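Local coordinates for PcaV transcriptional regulator (Streptomyces coelicolor, PDB 4G9Y), which binds 3,4-dihydroxybenzoate and probably acts as a ligand-responsive, DNA-binding winged helix-turn-helix transcription factor of the MarR family, at residues Leu26-Met31 with Val111-Met116. Numbering follows the deposited sequence.
Sequences LLWNTM and VRIARM
The indole of Trp-28 meets Ile-113 and Met-116 through the benzo part of its ring system, both partners lying obliquely to the ring: CH2 is 3.5 Å from CD1 of Ile-113, and CE3 is 3.8 Å from the methyl CE of Met-116. CG is anti to the backbone N (chi1 179°), the far end of the indole comes nearer to helix 100-121, and NE1 is hydrogen-bonded to Thr-36 O. Met-31 O sits obliquely to the guanidinium of Arg-112, 3.1 Å from NH2; NE of Arg-112 is hydrogen-bonded to Val-32 O. The Arg-115 guanidinium has Val-111 O above one face, offset toward the rim. Met-116 is the apolar centre. Its CG, anti to the backbone N, lies 3.9 Å from CB of Leu-27; bends at chi2 and chi3 then carry SD and CE toward the indole, the two side chains crossing at about a right angle. Met-31 runs obliquely across Met-116, CB 3.9 Å from CG and CE 3.8 Å from CA of Met-116. An alanine at Trp-28 would probably leave the methyl of Met-116 and the tip of Ile-113 facing a gap, and Thr-36 O without its indole N-H. One water donates to both Met-31 O and Arg-112 O, 2.8 Å each. The chemistry is thus divided: thioether and aromatic packing inside, beside the dihydroxybenzoate-binding residues His-24 and Ser-38, and a hydrated polar margin where helix 13-31 ends.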
ATOM      1  N   LEU A  26       2.006  -4.553   9.448  1.00 24.54           N
ATOM      2  CA  LEU A  26       2.801  -5.396  10.349  1.00 21.35           C
ATOM      3  C   LEU A  26       2.140  -5.524  11.723  1.00 25.75           C
ATOM      4  O   LEU A  26       2.057  -6.618  12.278  1.00 25.92           O
ATOM      5  CB  LEU A  26       4.231  -4.850  10.488  1.00 19.99           C
ATOM      6  CG  LEU A  26       5.112  -5.513  11.552  1.00 33.67           C
ATOM      7  CD1 LEU A  26       5.478  -6.930  11.150  1.00 40.87           C
ATOM      8  CD2 LEU A  26       6.365  -4.685  11.839  1.00 34.04           C
ATOM      9  N   LEU A  27       1.652  -4.416  12.272  1.00 22.60           N
ATOM     10  CA  LEU A  27       1.026  -4.467  13.593  1.00 21.83           C
ATOM     11  C   LEU A  27      -0.306  -5.205  13.568  1.00 24.60           C
ATOM     12  O   LEU A  27      -0.672  -5.865  14.537  1.00 26.50           O
ATOM     13  CB  LEU A  27       0.830  -3.067  14.173  1.00 24.14           C
ATOM     14  CG  LEU A  27       2.017  -2.426  14.894  1.00 31.31           C
ATOM     15  CD1 LEU A  27       1.502  -1.295  15.766  1.00 29.62           C
ATOM     16  CD2 LEU A  27       2.785  -3.444  15.736  1.00 26.27           C
ATOM     17  N   TRP A  28      -1.037  -5.094  12.464  1.00 20.91           N
ATOM     18  CA  TRP A  28      -2.261  -5.880  12.326  1.00 21.93           C
ATOM     19  C   TRP A  28      -1.935  -7.356  12.450  1.00 26.07           C
ATOM     20  O   TRP A  28      -2.612  -8.108  13.155  1.00 25.44           O
ATOM     21  CB  TRP A  28      -2.959  -5.628  10.990  1.00 21.93           C
ATOM     22  CG  TRP A  28      -4.247  -6.463  10.826  1.00 22.18           C
ATOM     23  CD1 TRP A  28      -4.346  -7.786  10.465  1.00 27.03           C
ATOM     24  CD2 TRP A  28      -5.591  -6.003  11.028  1.00 20.56           C
ATOM     25  NE1 TRP A  28      -5.674  -8.170  10.430  1.00 25.63           N
ATOM     26  CE2 TRP A  28      -6.453  -7.092  10.773  1.00 23.70           C
ATOM     27  CE3 TRP A  28      -6.150  -4.761  11.383  1.00 19.50           C
ATOM     28  CZ2 TRP A  28      -7.835  -6.985  10.876  1.00 19.10           C
ATOM     29  CZ3 TRP A  28      -7.525  -4.661  11.485  1.00 17.43           C
ATOM     30  CH2 TRP A  28      -8.352  -5.765  11.234  1.00 17.05           C
ATOM     31  N   ASN A  29      -0.889  -7.776  11.758  1.00 26.05           N
ATOM     32  CA  ASN A  29      -0.535  -9.179  11.743  1.00 25.35           C
ATOM     33  C   ASN A  29       0.036  -9.673  13.072  1.00 31.56           C
ATOM     34  O   ASN A  29      -0.171 -10.823  13.451  1.00 39.14           O
ATOM     35  CB  ASN A  29       0.377  -9.506  10.548  1.00 28.76           C
ATOM     36  CG  ASN A  29      -0.406  -9.615   9.254  1.00 38.84           C
ATOM     37  OD1 ASN A  29      -0.948 -10.671   8.938  1.00 46.46           O
ATOM     38  ND2 ASN A  29      -0.524  -8.508   8.529  1.00 35.71           N
ATOM     39  N   THR A  30       0.716  -8.807  13.808  1.00 31.53           N
ATOM     40  CA  THR A  30       1.297  -9.254  15.069  1.00 35.60           C
ATOM     41  C   THR A  30       0.363  -9.036  16.267  1.00 32.58           C
ATOM     42  O   THR A  30       0.440  -9.755  17.244  1.00 28.42           O
ATOM     43  CB  THR A  30       2.660  -8.599  15.341  1.00 35.30           C
ATOM     44  OG1 THR A  30       2.490  -7.192  15.416  1.00 31.41           O
ATOM     45  CG2 THR A  30       3.661  -8.913  14.224  1.00 40.87           C
ATOM     46  N   MET A  31      -0.534  -8.064  16.192  1.00 25.73           N
ATOM     47  CA  MET A  31      -1.360  -7.741  17.355  1.00 26.88           C
ATOM     48  C   MET A  31      -2.857  -8.029  17.177  1.00 29.95           C
ATOM     49  O   MET A  31      -3.622  -8.019  18.145  1.00 28.39           O
ATOM     50  CB  MET A  31      -1.180  -6.273  17.751  1.00 23.31           C
ATOM     51  CG  MET A  31       0.203  -5.938  18.287  1.00 29.29           C
ATOM     52  SD  MET A  31       0.219  -4.208  18.781  1.00 36.36           S
ATOM     53  CE  MET A  31      -0.952  -4.236  20.155  1.00 34.56           C
ATOM     54  N   VAL A 111     -11.768  -5.699  19.945  1.00 27.13           N
ATOM     55  CA  VAL A 111     -10.994  -5.339  21.120  1.00 29.59           C
ATOM     56  C   VAL A 111      -9.502  -5.256  20.765  1.00 29.66           C
ATOM     57  O   VAL A 111      -8.809  -4.339  21.182  1.00 24.35           O
ATOM     58  CB  VAL A 111     -11.228  -6.343  22.256  1.00 31.23           C
ATOM     59  CG1 VAL A 111     -10.191  -6.170  23.360  1.00 34.65           C
ATOM     60  CG2 VAL A 111     -12.648  -6.192  22.817  1.00 32.27           C
ATOM     61  N   ARG A 112      -9.018  -6.206  19.973  1.00 25.20           N
ATOM     62  CA  ARG A 112      -7.605  -6.227  19.599  1.00 26.57           C
ATOM     63  C   ARG A 112      -7.263  -5.068  18.665  1.00 24.86           C
ATOM     64  O   ARG A 112      -6.180  -4.484  18.750  1.00 24.27           O
ATOM     65  CB  ARG A 112      -7.238  -7.575  18.967  1.00 21.51           C
ATOM     66  CG  ARG A 112      -7.446  -8.740  19.954  1.00 29.73           C
ATOM     67  CD  ARG A 112      -7.117 -10.102  19.358  1.00 38.70           C
ATOM     68  NE  ARG A 112      -5.699 -10.251  19.045  1.00 53.45           N
ATOM     69  CZ  ARG A 112      -4.777 -10.664  19.910  1.00 63.01           C
ATOM     70  NH1 ARG A 112      -5.121 -10.964  21.155  1.00 73.17           N
ATOM     71  NH2 ARG A 112      -3.510 -10.775  19.532  1.00 62.82           N
ATOM     72  N   ILE A 113      -8.198  -4.725  17.788  1.00 19.64           N
ATOM     73  CA  ILE A 113      -7.964  -3.658  16.836  1.00 20.31           C
ATOM     74  C   ILE A 113      -7.833  -2.335  17.577  1.00 27.02           C
ATOM     75  O   ILE A 113      -6.966  -1.521  17.259  1.00 24.39           O
ATOM     76  CB  ILE A 113      -9.081  -3.588  15.784  1.00 19.38           C
ATOM     77  CG1 ILE A 113      -8.968  -4.788  14.832  1.00 20.32           C
ATOM     78  CG2 ILE A 113      -9.021  -2.258  15.001  1.00 14.07           C
ATOM     79  CD1 ILE A 113     -10.236  -5.067  14.067  1.00 19.53           C
ATOM     80  N   ALA A 114      -8.685  -2.134  18.578  1.00 25.62           N
ATOM     81  CA  ALA A 114      -8.667  -0.903  19.358  1.00 27.22           C
ATOM     82  C   ALA A 114      -7.329  -0.752  20.090  1.00 26.85           C
ATOM     83  O   ALA A 114      -6.734   0.327  20.122  1.00 23.94           O
ATOM     84  CB  ALA A 114      -9.832  -0.885  20.355  1.00 26.39           C
ATOM     85  N   ARG A 115      -6.858  -1.845  20.670  1.00 21.79           N
ATOM     86  CA  ARG A 115      -5.587  -1.841  21.370  1.00 23.27           C
ATOM     87  C   ARG A 115      -4.437  -1.609  20.389  1.00 27.74           C
ATOM     88  O   ARG A 115      -3.484  -0.864  20.677  1.00 21.76           O
ATOM     89  CB  ARG A 115      -5.407  -3.159  22.135  1.00 34.43           C
ATOM     90  CG  ARG A 115      -4.224  -3.189  23.092  1.00 48.43           C
ATOM     91  CD  ARG A 115      -4.652  -3.620  24.495  0.50 54.91           C
ATOM     92  NE  ARG A 115      -5.256  -4.950  24.508  0.50 54.85           N
ATOM     93  CZ  ARG A 115      -6.522  -5.207  24.830  0.50 47.58           C
ATOM     94  NH1 ARG A 115      -7.347  -4.228  25.182  0.50 36.85           N
ATOM     95  NH2 ARG A 115      -6.964  -6.455  24.802  0.50 49.22           N
ATOM     96  N   MET A 116      -4.530  -2.244  19.227  1.00 18.98           N
ATOM     97  CA  MET A 116      -3.468  -2.152  18.237  1.00 21.42           C
ATOM     98  C   MET A 116      -3.298  -0.728  17.725  1.00 20.09           C
ATOM     99  O   MET A 116      -2.178  -0.229  17.616  1.00 21.47           O
ATOM    100  CB  MET A 116      -3.717  -3.110  17.071  1.00 20.10           C
ATOM    101  CG  MET A 116      -2.625  -3.059  16.016  1.00 22.10           C
ATOM    102  SD  MET A 116      -2.994  -1.827  14.744  1.00 25.89           S
ATOM    103  CE  MET A 116      -4.446  -2.542  13.948  1.00 18.38           C
TER
HETATM  104  O   HOH W   1      -4.138  -5.990  19.943  1.00 36.96           O